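Local atomic coordinates of formyltransferase PseJ (Anoxybacillus kamchatkensis G10, PDB entry 6EDK), a protein that is a member of the formyl transferase family, built round a mixed beta sheet, and holds N-{4-[{[(6S)-2-amino-4-oxo-3,4,5,6,7,8-hexahydropteridin-6-yl]methyl}(formyl)amino]benzoyl}-L-glutamic acid in a pocket. Residues Tyr52-Leu56 with Gly73-Ile77; Val66-Tyr72 with Gln88-Leu93; Gly26-Gly32 with Asp47-Gln53. All coordinates share one frame; numbering follows the deposited sequence. Where two conformers were deposited one is given.

Contact 1: residues Tyr52-Leu56 with Gly73-Ile77; sequences YQDKL and GYRYI. With 1YA (N-{4-[{[(6S)-2-amino-4-oxo-3,4,5,6,7,8-hexahydropteridin-6-yl]methyl}(formyl)amino]benzoyl}-L-glutamic acid), chain D.
The Y76 ring carries the K55 side chain across one face, and its opposite face rests near CB of R75. K55 CG sits 3.6 Å from the centroid of the Y76 ring, 14° off the normal, a CH-pi contact. The extended lysine chain runs at about a right angle to the tyrosine, and K55 CE passes the rim at Y76 CE1 (3.6 Å). At the Y76 edge, CE2 comes 3.4 Å from Q53 O. The Y74 ring has the backbone N of Y76 above one face and meets D54 O at its edge. Its CG points away from the backbone N (chi1 -175°), and this carries the phenol across the gap, where Y74 OH donates a hydrogen bond to D54 O at 2.7 Å. The hydroxyl lies 36° out of that carbonyl plane, with L56 CG packed beside it. The guanidinium of R75 has G73 O over one face and Q53 CB at its edge; the two side chains run alongside each other.

Waters also join the loops. One donates to Q53 O and accepts from R75 N. Another accepts from L56 N and donates both to Y74 OH, at 3.0 Å, and to I77 O, at 3.1 Å. On the far side of 73-77, 1YA N8 donates to Y76 O at 2.8 Å. L31 of strand 27-31 packs on the Y74 ring. The phenol of Y74 is thus gripped as donor to a carbonyl and as acceptor from water, and direct and water-mediated bonds to 52-56 probably help to hold the loop whose Y76 carbonyl accepts from the ligand.

Contact 2: residues Val66-Tyr72 with Gln88-Leu93; sequences VDFIISY and QRAINL. With 1YA (N-{4-[{[(6S)-2-amino-4-oxo-3,4,5,6,7,8-hexahydropteridin-6-yl]methyl}(formyl)amino]benzoyl}-L-glutamic acid), chain D.
The parallel pairing of I69, I70 and S71 with A90, I91 and N92 joins the two strands of a beta-alpha-beta unit, in which helix 80-85 lies on the connection. I69 N donates to R89 O (2.9 Å) and I69 O accepts from I91 N (3.0 Å). S71 repeats the scheme, its N bonded to I91 O and its O to L93 N. The N and O of I70 instead face strand 27-31, where they bond L29 and L31.

F68 swings its ring over the end of the partner strand: chi1 of -152° sets CG roughly opposite the backbone N, and R89 O then lies over one ring face, 3.5 Å from F68 CG. I91 CD1 reaches the edge of the same ring, and W166 of helix 147-169 meets it edge-to-face. I70 and I91 stand side by side on one face of the sheet, while I70 CG2 touches L93 CD1 at 4.0 Å. This is the layered alpha/beta arrangement of the family, with helix 147-169 supplying F162 against I70 and I158 against L93. Beyond the paired residues, L93 CD2 lies over one face of the Y72 ring, 4.1 Å from its centroid, in a CH-pi contact; the Y72 hydroxyl is hydrogen-bonded to E159.

On the other face I69 CB meets A90 CB at 3.9 Å. S71 and N92 follow on that face, and there the N92 side chain borders the N5 region of 1YA. At the opposite end of the pair, R89 lays its aliphatic part along D67 O, with CD 3.4 Å from that oxygen, and NH2 of R89 is bonded to R85 O.

Contact 3: residues Gly26-Gly32 with Asp47-Gln53; sequences GKILLLG and DEVTQYQ
K27 and E48 stand on the same face of two parallel strands and slant across each other, with K27 CG 3.8 Å from E48 CG. Their charged ends approach less closely: K27 NZ to E48 OE2 is a long salt bridge of 4.0 Å. Farther along this face, K27 CE brushes the methyl of T50, and L29 CD1 leans over to T50 OG1 at 3.4 Å. The same L29 methyl reaches CB of Y52, which L31 CD2 approaches from beyond at 3.9 Å; the phenol of Y52 leads away from the strand.

On the reverse face I28 crosses D47, its CD1 3.6 Å from D47 OD2. The other carboxylate oxygen, D47 OD1, accepts G26 N at 3.0 Å, the donor coming in 40° out of the carboxylate plane, while OD2 pairs with R170. V49 and L30 also lie on this side, packing on L42 and L38 of helix 36-43, the helix that connects the strands in a beta-alpha-beta unit. Q51 turns at chi2 (-90°) and so aims its amide along the strand at G32: NE2 donates to G32 O at 2.8 Å, nearly straight at 174° and in the amide plane.

Six backbone bonds run between these side-chain links, from E48 N to G26 O at one end to G32 N to Y52 O at the other. The outermost strand within the chain is therefore fastened at both ends by a side chain holding a backbone group, a carboxylate at the start and an amide at the finish, whereas the long K27-E48 pair probably adds little.

How the contacts relate
Contacts 2 and 3 belong to one mixed sheet, ordered 48-52, 27-31, 68-71, 90-94 at this side, and their centres lie about 9 Å apart. Strands 27-31 and 68-71 are neighbours, joined through I70 O to L31 N and D67 OD2 to K27 N. The centre of contact 1, formed by the loops after strands 48-52 and 68-71, is about 12 Å from the other two centres. It shares Y52 and Q53 with contact 3, and its second segment continues V66-Y72. Along the chain contact 3 closes before contact 2 opens, whereas contacts 1 and 2 alternate. 1YA touches contacts 1 and 2, beyond the C-terminal end of strand 68-71 and beside N92; contact 3 stands farther off.

Contact 1: residues Tyr52-Leu56 with Gly73-Ile77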
loop_
_atom_site.group_PDB
_atom_site.type_symbol
_atom_site.label_atom_id
_atom_site.label_comp_id
_atom_site.label_asym_id
_atom_site.label_seq_id
_atom_site.Cartn_x
_atom_site.Cartn_y
_atom_site.Cartn_z
ATOM N N TYR A 52 15.233 -0.916 -2.961
ATOM C CA TYR A 52 15.320 -2.099 -3.814
ATOM C C TYR A 52 13.989 -2.349 -4.486
ATOM O O TYR A 52 12.935 -2.248 -3.845
ATOM C CB TYR A 52 15.696 -3.311 -2.958
ATOM C CG TYR A 52 16.266 -4.469 -3.752
ATOM C CD1 TYR A 52 17.488 -4.324 -4.416
ATOM C CD2 TYR A 52 15.621 -5.678 -3.798
ATOM C CE1 TYR A 52 18.020 -5.371 -5.122
ATOM C CE2 TYR A 52 16.140 -6.745 -4.519
ATOM C CZ TYR A 52 17.357 -6.586 -5.176
ATOM O OH TYR A 52 17.926 -7.635 -5.895
ATOM N N GLN A 53 14.016 -2.745 -5.759
ATOM C CA GLN A 53 12.752 -3.024 -6.416
ATOM C C GLN A 53 12.606 -4.407 -7.026
ATOM O O GLN A 53 11.550 -4.693 -7.588
ATOM C CB GLN A 53 12.463 -1.970 -7.496
ATOM C CG GLN A 53 13.589 -1.640 -8.411
ATOM C CD GLN A 53 13.105 -0.741 -9.543
ATOM O OE1 GLN A 53 12.250 0.125 -9.330
ATOM N NE2 GLN A 53 13.634 -0.958 -10.757
ATOM N N ASP A 54 13.582 -5.307 -6.862
ATOM C CA ASP A 54 13.513 -6.610 -7.508
ATOM C C ASP A 54 13.137 -7.695 -6.500
ATOM O O ASP A 54 13.013 -7.449 -5.297
ATOM C CB ASP A 54 14.863 -6.934 -8.186
ATOM C CG ASP A 54 15.179 -6.022 -9.370
ATOM O OD1 ASP A 54 14.266 -5.394 -9.955
ATOM O OD2 ASP A 54 16.365 -5.949 -9.741
ATOM N N LYS A 55 13.001 -8.940 -6.983
ATOM C CA LYS A 55 12.691 -10.062 -6.101
ATOM C C LYS A 55 13.757 -10.252 -5.037
ATOM O O LYS A 55 14.927 -9.920 -5.232
ATOM C CB LYS A 55 12.561 -11.367 -6.890
ATOM C CG LYS A 55 11.428 -11.367 -7.897
ATOM C CD LYS A 55 11.452 -12.619 -8.778
ATOM C CE LYS A 55 10.586 -12.412 -10.038
ATOM N NZ LYS A 55 10.451 -13.630 -10.893
ATOM N N LEU A 56 13.340 -10.805 -3.900
ATOM C CA LEU A 56 14.189 -10.992 -2.743
ATOM C C LEU A 56 14.146 -12.446 -2.325
ATOM O O LEU A 56 13.112 -12.928 -1.860
ATOM C CB LEU A 56 13.746 -10.129 -1.569
ATOM C CG LEU A 56 14.102 -8.669 -1.628
ATOM C CD1 LEU A 56 13.315 -8.049 -0.492
ATOM C CD2 LEU A 56 15.560 -8.464 -1.437
ATOM N N GLY A 73 4.396 0.125 -3.407
ATOM C CA GLY A 73 4.428 -0.197 -4.812
ATOM C C GLY A 73 5.388 -1.323 -5.158
ATOM O O GLY A 73 5.797 -1.430 -6.308
ATOM N N TYR A 74 5.802 -2.113 -4.183
ATOM C CA TYR A 74 6.685 -3.253 -4.439
ATOM C C TYR A 74 5.926 -4.321 -5.213
ATOM O O TYR A 74 4.802 -4.678 -4.865
ATOM C CB TYR A 74 7.180 -3.829 -3.135
ATOM C CG TYR A 74 8.191 -4.930 -3.287
ATOM C CD1 TYR A 74 9.359 -4.736 -4.013
ATOM C CD2 TYR A 74 7.984 -6.168 -2.675
ATOM C CE1 TYR A 74 10.332 -5.776 -4.129
ATOM C CE2 TYR A 74 8.937 -7.214 -2.795
ATOM C CZ TYR A 74 10.084 -7.005 -3.529
ATOM O OH TYR A 74 11.019 -8.034 -3.622
ATOM N N ARG A 75 6.546 -4.844 -6.252
ATOM C CA ARG A 75 5.814 -5.616 -7.228
ATOM C C ARG A 75 5.799 -7.113 -6.946
ATOM O O ARG A 75 5.147 -7.847 -7.689
ATOM C CB ARG A 75 6.380 -5.354 -8.634
ATOM C CG ARG A 75 5.793 -4.064 -9.269
ATOM C CD ARG A 75 6.749 -3.472 -10.322
ATOM N NE ARG A 75 7.954 -2.899 -9.708
ATOM C CZ ARG A 75 8.164 -1.596 -9.500
ATOM N NH1 ARG A 75 7.251 -0.685 -9.873
ATOM N NH2 ARG A 75 9.296 -1.215 -8.920
ATOM N N TYR A 76 6.446 -7.581 -5.892
ATOM C CA TYR A 76 6.508 -9.009 -5.642
ATOM C C TYR A 76 5.988 -9.380 -4.272
ATOM O O TYR A 76 5.996 -8.580 -3.307
ATOM C CB TYR A 76 7.975 -9.507 -5.803
ATOM C CG TYR A 76 8.573 -9.075 -7.124
ATOM C CD1 TYR A 76 8.283 -9.757 -8.305
ATOM C CD2 TYR A 76 9.394 -7.929 -7.216
ATOM C CE1 TYR A 76 8.813 -9.348 -9.515
ATOM C CE2 TYR A 76 9.920 -7.516 -8.434
ATOM C CZ TYR A 76 9.628 -8.243 -9.578
ATOM O OH TYR A 76 10.134 -7.842 -10.789
ATOM N N ILE A 77 5.537 -10.628 -4.191
ATOM C CA ILE A 77 5.175 -11.231 -2.919
ATOM C C ILE A 77 6.435 -11.448 -2.103
ATOM O O ILE A 77 7.434 -11.961 -2.616
ATOM C CB ILE A 77 4.416 -12.544 -3.171
ATOM C CG1 ILE A 77 3.220 -12.235 -4.084
ATOM C CG2 ILE A 77 3.989 -13.183 -1.861
ATOM C CD1 ILE A 77 2.586 -13.437 -4.733
HETATM N N1 1YA D . 4.136 -9.507 0.143
HETATM C C2 1YA D . 3.434 -10.154 1.272
HETATM N NA2 1YA D . 3.859 -11.459 1.750
HETATM N N3 1YA D . 2.289 -9.500 2.008
HETATM C C4 1YA D . 1.771 -8.194 1.580
HETATM O O4 1YA D . 0.838 -7.729 2.203
HETATM C C4A 1YA D . 2.475 -7.552 0.433
HETATM N N5 1YA D . 2.079 -6.296 0.044
HETATM C C6 1YA D . 2.505 -5.923 -1.400
HETATM C C7 1YA D . 3.800 -6.218 -1.722
HETATM N N8 1YA D . 4.333 -7.630 -1.303
HETATM C C8A 1YA D . 3.693 -8.198 -0.274
HETATM C C9 1YA D . 1.508 -6.682 -2.305
HETATM N N10 1YA D . 1.668 -6.360 -3.736
HETATM C C11 1YA D . 1.381 -9.510 -6.550
HETATM C C12 1YA D . 2.555 -8.778 -6.492
HETATM C C13 1YA D . 2.668 -7.752 -5.560
HETATM C C14 1YA D . 1.599 -7.472 -4.728
HETATM C C15 1YA D . 0.425 -8.200 -4.800
HETATM C C16 1YA D . 0.316 -9.227 -5.722
HETATM C C17 1YA D . 1.203 -10.650 -7.584
HETATM N N 1YA D . -0.089 -10.605 -8.316
HETATM C CA 1YA D . -0.488 -11.583 -9.360
HETATM C CB 1YA D . -0.727 -12.974 -8.722
HETATM C CG 1YA D . -0.991 -12.900 -7.209
HETATM C CD 1YA D . -1.601 -14.202 -6.658
HETATM O OE1 1YA D . -2.072 -14.236 -5.487
HETATM O OE2 1YA D . -1.630 -15.234 -7.377
HETATM C CT 1YA D . -1.758 -11.056 -10.078
HETATM O O2 1YA D . -2.334 -9.984 -9.719
HETATM O O1 1YA D . -2.240 -11.691 -11.046
HETATM C C18 1YA D . 1.819 -4.999 -4.230
HETATM O O5 1YA D . 1.859 -4.085 -3.478
HETATM O O 1YA D . 2.044 -11.455 -7.772
HETATM O O HOH W 1 9.189 -3.477 -7.060
HETATM O O HOH W 2 10.538 -12.280 -1.101
HETATM O O HOH W 3 10.286 -10.946 -3.363
#

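Contact 2: residues Val66-Tyr72 with Gln88-Leu93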
loop_
_atom_site.group_PDB
_atom_site.type_symbol
_atom_site.label_atom_id
_atom_site.label_comp_id
_atom_site.label_asym_id
_atom_site.label_seq_id
_atom_site.Cartn_x
_atom_site.Cartn_y
_atom_site.Cartn_z
ATOM N N VAL A 66 19.126 -4.854 8.330
ATOM C CA VAL A 66 17.928 -4.018 8.117
ATOM C C VAL A 66 17.073 -4.049 9.375
ATOM O O VAL A 66 16.714 -5.115 9.881
ATOM C CB VAL A 66 17.143 -4.523 6.898
ATOM C CG1 VAL A 66 15.688 -3.877 6.857
ATOM C CG2 VAL A 66 17.894 -4.220 5.670
ATOM N N ASP A 67 16.695 -2.868 9.846
ATOM C CA ASP A 67 15.871 -2.739 11.030
ATOM C C ASP A 67 14.370 -2.661 10.697
ATOM O O ASP A 67 13.560 -3.102 11.505
ATOM C CB ASP A 67 16.229 -1.485 11.800
ATOM C CG ASP A 67 17.603 -1.546 12.384
ATOM O OD1 ASP A 67 17.924 -2.604 12.932
ATOM O OD2 ASP A 67 18.342 -0.560 12.247
ATOM N N PHE A 68 14.014 -2.152 9.508
ATOM C CA PHE A 68 12.600 -1.878 9.192
ATOM C C PHE A 68 12.435 -1.897 7.691
ATOM O O PHE A 68 13.331 -1.441 6.981
ATOM C CB PHE A 68 12.190 -0.552 9.786
ATOM C CG PHE A 68 10.711 -0.464 10.115
ATOM C CD1 PHE A 68 10.241 -0.852 11.356
ATOM C CD2 PHE A 68 9.817 0.017 9.177
ATOM C CE1 PHE A 68 8.883 -0.782 11.654
ATOM C CE2 PHE A 68 8.474 0.070 9.471
ATOM C CZ PHE A 68 8.009 -0.329 10.717
ATOM N N ILE A 69 11.346 -2.504 7.209
ATOM C CA ILE A 69 11.040 -2.558 5.788
ATOM C C ILE A 69 9.770 -1.750 5.523
ATOM O O ILE A 69 8.792 -1.916 6.246
ATOM C CB ILE A 69 10.823 -4.000 5.300
ATOM C CG1 ILE A 69 12.164 -4.806 5.519
ATOM C CG2 ILE A 69 10.394 -4.008 3.898
ATOM C CD1 ILE A 69 12.000 -6.266 5.271
ATOM N N ILE A 70 9.799 -0.882 4.513
ATOM C CA ILE A 70 8.597 -0.169 4.050
ATOM C C ILE A 70 8.387 -0.537 2.592
ATOM O O ILE A 70 9.236 -0.263 1.738
ATOM C CB ILE A 70 8.729 1.356 4.214
ATOM C CG1 ILE A 70 8.926 1.741 5.657
ATOM C CG2 ILE A 70 7.402 2.074 3.630
ATOM C CD1 ILE A 70 9.396 3.179 5.836
ATOM N N SER A 71 7.281 -1.216 2.278
ATOM C CA SER A 71 7.005 -1.455 0.871
ATOM C C SER A 71 5.893 -0.511 0.400
ATOM O O SER A 71 4.888 -0.322 1.090
ATOM C CB SER A 71 6.613 -2.902 0.540
ATOM O OG SER A 71 5.423 -3.359 1.105
ATOM N N TYR A 72 6.094 0.064 -0.759
ATOM C CA TYR A 72 5.166 1.079 -1.338
ATOM C C TYR A 72 5.306 0.890 -2.839
ATOM O O TYR A 72 6.252 1.392 -3.453
ATOM C CB TYR A 72 5.532 2.479 -0.890
ATOM C CG TYR A 72 4.600 3.566 -1.442
ATOM C CD1 TYR A 72 3.332 3.240 -1.874
ATOM C CD2 TYR A 72 5.008 4.911 -1.517
ATOM C CE1 TYR A 72 2.473 4.243 -2.396
ATOM C CE2 TYR A 72 4.131 5.894 -2.042
ATOM C CZ TYR A 72 2.899 5.540 -2.448
ATOM O OH TYR A 72 1.977 6.476 -2.971
ATOM N N GLN A 88 6.473 -7.446 12.803
ATOM C CA GLN A 88 6.303 -6.151 13.469
ATOM C C GLN A 88 7.397 -5.154 13.072
ATOM O O GLN A 88 7.565 -4.091 13.691
ATOM C CB GLN A 88 6.184 -6.308 14.992
ATOM C CG GLN A 88 4.957 -7.208 15.438
ATOM C CD GLN A 88 3.570 -6.582 15.122
ATOM O OE1 GLN A 88 2.843 -7.013 14.198
ATOM N NE2 GLN A 88 3.192 -5.568 15.904
ATOM N N ARG A 89 8.090 -5.428 11.972
ATOM C CA ARG A 89 9.108 -4.532 11.474
ATOM C C ARG A 89 8.980 -4.319 9.977
ATOM O O ARG A 89 9.919 -3.815 9.363
ATOM C CB ARG A 89 10.519 -5.062 11.801
ATOM C CG ARG A 89 10.829 -5.217 13.282
ATOM C CD ARG A 89 12.347 -5.592 13.514
ATOM N NE ARG A 89 12.678 -6.930 13.014
ATOM C CZ ARG A 89 13.886 -7.284 12.546
ATOM N NH1 ARG A 89 14.873 -6.393 12.504
ATOM N NH2 ARG A 89 14.103 -8.523 12.101
ATOM N N ALA A 90 7.862 -4.738 9.373
ATOM C CA ALA A 90 7.662 -4.566 7.938
ATOM C C ALA A 90 6.218 -4.105 7.668
ATOM O O ALA A 90 5.277 -4.811 8.032
ATOM C CB ALA A 90 7.892 -5.845 7.193
ATOM N N ILE A 91 6.071 -2.979 6.972
ATOM C CA ILE A 91 4.758 -2.404 6.683
ATOM C C ILE A 91 4.600 -2.217 5.187
ATOM O O ILE A 91 5.574 -2.096 4.474
ATOM C CB ILE A 91 4.518 -1.087 7.379
ATOM C CG1 ILE A 91 5.402 0.054 6.867
ATOM C CG2 ILE A 91 4.629 -1.178 8.887
ATOM C CD1 ILE A 91 5.232 1.308 7.564
ATOM N N ASN A 92 3.342 -2.079 4.728
ATOM C CA ASN A 92 3.038 -1.885 3.324
ATOM C C ASN A 92 1.988 -0.746 3.258
ATOM O O ASN A 92 1.160 -0.626 4.195
ATOM C CB ASN A 92 2.449 -3.125 2.701
ATOM C CG ASN A 92 2.141 -2.971 1.211
ATOM O OD1 ASN A 92 3.010 -2.662 0.416
ATOM N ND2 ASN A 92 0.879 -3.218 0.823
ATOM N N LEU A 93 2.129 0.089 2.236
ATOM C CA LEU A 93 1.211 1.203 1.896
ATOM C C LEU A 93 0.355 0.792 0.712
ATOM O O LEU A 93 0.843 0.654 -0.426
ATOM C CB LEU A 93 1.980 2.478 1.546
ATOM C CG LEU A 93 2.601 3.276 2.665
ATOM C CD1 LEU A 93 3.422 2.482 3.662
ATOM C CD2 LEU A 93 3.435 4.423 2.136
HETATM N N1 1YA D . 4.136 -9.507 0.143
HETATM C C2 1YA D . 3.434 -10.154 1.272
HETATM N NA2 1YA D . 3.859 -11.459 1.750
HETATM N N3 1YA D . 2.289 -9.500 2.008
HETATM C C4 1YA D . 1.771 -8.194 1.580
HETATM O O4 1YA D . 0.838 -7.729 2.203
HETATM C C4A 1YA D . 2.475 -7.552 0.433
HETATM N N5 1YA D . 2.079 -6.296 0.044
HETATM C C6 1YA D . 2.505 -5.923 -1.400
HETATM C C7 1YA D . 3.800 -6.218 -1.722
HETATM N N8 1YA D . 4.333 -7.630 -1.303
HETATM C C8A 1YA D . 3.693 -8.198 -0.274
HETATM C C9 1YA D . 1.508 -6.682 -2.305
HETATM N N10 1YA D . 1.668 -6.360 -3.736
HETATM C C11 1YA D . 1.381 -9.510 -6.550
HETATM C C12 1YA D . 2.555 -8.778 -6.492
HETATM C C13 1YA D . 2.668 -7.752 -5.560
HETATM C C14 1YA D . 1.599 -7.472 -4.728
HETATM C C15 1YA D . 0.425 -8.200 -4.800
HETATM C C16 1YA D . 0.316 -9.227 -5.722
HETATM C C17 1YA D . 1.203 -10.650 -7.584
HETATM N N 1YA D . -0.089 -10.605 -8.316
HETATM C CA 1YA D . -0.488 -11.583 -9.360
HETATM C CB 1YA D . -0.727 -12.974 -8.722
HETATM C CG 1YA D . -0.991 -12.900 -7.209
HETATM C CD 1YA D . -1.601 -14.202 -6.658
HETATM O OE1 1YA D . -2.072 -14.236 -5.487
HETATM O OE2 1YA D . -1.630 -15.234 -7.377
HETATM C CT 1YA D . -1.758 -11.056 -10.078
HETATM O O2 1YA D . -2.334 -9.984 -9.719
HETATM O O1 1YA D . -2.240 -11.691 -11.046
HETATM C C18 1YA D . 1.819 -4.999 -4.230
HETATM O O5 1YA D . 1.859 -4.085 -3.478
HETATM O O 1YA D . 2.044 -11.455 -7.772
#

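Contact 3: residues Gly26-Gly32 with Asp47-Gln53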
loop_
_atom_site.group_PDB
_atom_site.type_symbol
_atom_site.label_atom_id
_atom_site.label_comp_id
_atom_site.label_asym_id
_atom_site.label_seq_id
_atom_site.Cartn_x
_atom_site.Cartn_y
_atom_site.Cartn_z
ATOM N N GLY A 26 18.604 3.653 12.807
ATOM C CA GLY A 26 18.318 2.377 12.199
ATOM C C GLY A 26 18.588 2.384 10.707
ATOM O O GLY A 26 19.019 3.387 10.123
ATOM N N LYS A 27 18.354 1.225 10.111
ATOM C CA LYS A 27 18.539 1.009 8.691
ATOM C C LYS A 27 17.188 0.612 8.107
ATOM O O LYS A 27 16.636 -0.433 8.465
ATOM C CB LYS A 27 19.590 -0.081 8.450
ATOM C CG LYS A 27 19.868 -0.321 6.986
ATOM C CD LYS A 27 21.105 -1.221 6.725
ATOM C CE LYS A 27 21.437 -1.166 5.226
ATOM N NZ LYS A 27 22.525 -2.076 4.754
ATOM N N ILE A 28 16.691 1.414 7.171
ATOM C CA ILE A 28 15.365 1.171 6.571
ATOM C C ILE A 28 15.515 0.761 5.137
ATOM O O ILE A 28 16.236 1.406 4.376
ATOM C CB ILE A 28 14.467 2.425 6.664
ATOM C CG1 ILE A 28 14.338 2.860 8.119
ATOM C CG2 ILE A 28 13.101 2.105 6.001
ATOM C CD1 ILE A 28 13.751 4.256 8.259
ATOM N N LEU A 29 14.852 -0.304 4.770
ATOM C CA LEU A 29 14.817 -0.799 3.412
ATOM C C LEU A 29 13.461 -0.380 2.826
ATOM O O LEU A 29 12.439 -0.833 3.330
ATOM C CB LEU A 29 14.912 -2.313 3.362
ATOM C CG LEU A 29 14.768 -2.972 2.009
ATOM C CD1 LEU A 29 15.834 -2.443 1.026
ATOM C CD2 LEU A 29 14.828 -4.540 2.084
ATOM N N LEU A 30 13.490 0.383 1.750
ATOM C CA LEU A 30 12.286 0.801 1.018
ATOM C C LEU A 30 12.148 -0.062 -0.206
ATOM O O LEU A 30 13.024 -0.046 -1.081
ATOM C CB LEU A 30 12.410 2.280 0.657
ATOM C CG LEU A 30 11.367 2.957 -0.208
ATOM C CD1 LEU A 30 9.967 2.798 0.399
ATOM C CD2 LEU A 30 11.796 4.444 -0.312
ATOM N N LEU A 31 11.093 -0.864 -0.245
ATOM C CA LEU A 31 10.812 -1.715 -1.377
ATOM C C LEU A 31 9.834 -1.033 -2.319
ATOM O O LEU A 31 8.784 -0.513 -1.872
ATOM C CB LEU A 31 10.257 -3.048 -0.959
ATOM C CG LEU A 31 11.186 -3.891 -0.063
ATOM C CD1 LEU A 31 10.532 -5.139 0.370
ATOM C CD2 LEU A 31 12.490 -4.184 -0.833
ATOM N N GLY A 32 10.165 -1.067 -3.603
ATOM C CA GLY A 32 9.388 -0.406 -4.622
ATOM C C GLY A 32 10.187 0.619 -5.392
ATOM O O GLY A 32 11.390 0.691 -5.303
ATOM N N ASP A 47 17.901 8.167 10.145
ATOM C CA ASP A 47 18.041 6.778 9.751
ATOM C C ASP A 47 18.730 6.703 8.402
ATOM O O ASP A 47 18.765 7.670 7.637
ATOM C CB ASP A 47 16.678 6.088 9.706
ATOM C CG ASP A 47 16.001 6.078 11.062
ATOM O OD1 ASP A 47 16.724 5.929 12.050
ATOM O OD2 ASP A 47 14.758 6.241 11.142
ATOM N N GLU A 48 19.343 5.555 8.117
ATOM C CA GLU A 48 19.947 5.353 6.821
ATOM C C GLU A 48 18.956 4.545 5.992
ATOM O O GLU A 48 18.215 3.723 6.515
ATOM C CB GLU A 48 21.329 4.692 6.916
ATOM C CG GLU A 48 21.388 3.202 6.761
ATOM C CD GLU A 48 22.849 2.681 6.727
ATOM O OE1 GLU A 48 23.735 3.349 7.332
ATOM O OE2 GLU A 48 23.102 1.620 6.089
ATOM N N VAL A 49 18.917 4.836 4.728
ATOM C CA VAL A 49 17.927 4.269 3.839
ATOM C C VAL A 49 18.586 3.601 2.658
ATOM O O VAL A 49 19.483 4.161 2.026
ATOM C CB VAL A 49 16.929 5.366 3.334
ATOM C CG1 VAL A 49 15.992 4.727 2.369
ATOM C CG2 VAL A 49 16.247 6.019 4.533
ATOM N N THR A 50 18.081 2.440 2.306
ATOM C CA THR A 50 18.420 1.794 1.042
ATOM C C THR A 50 17.130 1.439 0.356
ATOM O O THR A 50 16.109 1.282 1.011
ATOM C CB THR A 50 19.252 0.499 1.251
ATOM O OG1 THR A 50 18.442 -0.477 1.894
ATOM C CG2 THR A 50 20.503 0.786 2.104
ATOM N N GLN A 51 17.195 1.289 -0.970
ATOM C CA GLN A 51 16.028 1.021 -1.793
ATOM C C GLN A 51 16.298 -0.179 -2.660
ATOM O O GLN A 51 17.424 -0.391 -3.111
ATOM C CB GLN A 51 15.649 2.239 -2.678
ATOM C CG GLN A 51 14.533 1.971 -3.732
ATOM C CD GLN A 51 15.034 1.490 -5.123
ATOM O OE1 GLN A 51 16.226 1.604 -5.444
ATOM N NE2 GLN A 51 14.100 0.945 -5.959
ATOM N N TYR A 52 15.233 -0.916 -2.961
ATOM C CA TYR A 52 15.320 -2.099 -3.814
ATOM C C TYR A 52 13.989 -2.349 -4.486
ATOM O O TYR A 52 12.935 -2.248 -3.845
ATOM C CB TYR A 52 15.696 -3.311 -2.958
ATOM C CG TYR A 52 16.266 -4.469 -3.752
ATOM C CD1 TYR A 52 17.488 -4.324 -4.416
ATOM C CD2 TYR A 52 15.621 -5.678 -3.798
ATOM C CE1 TYR A 52 18.020 -5.371 -5.122
ATOM C CE2 TYR A 52 16.140 -6.745 -4.519
ATOM C CZ TYR A 52 17.357 -6.586 -5.176
ATOM O OH TYR A 52 17.926 -7.635 -5.895
ATOM N N GLN A 53 14.016 -2.745 -5.759
ATOM C CA GLN A 53 12.752 -3.024 -6.416
ATOM C C GLN A 53 12.606 -4.407 -7.026
ATOM O O GLN A 53 11.550 -4.693 -7.588
ATOM C CB GLN A 53 12.463 -1.970 -7.496
ATOM C CG GLN A 53 13.589 -1.640 -8.411
ATOM C CD GLN A 53 13.105 -0.741 -9.543
ATOM O OE1 GLN A 53 12.250 0.125 -9.330
ATOM N NE2 GLN A 53 13.634 -0.958 -10.757
#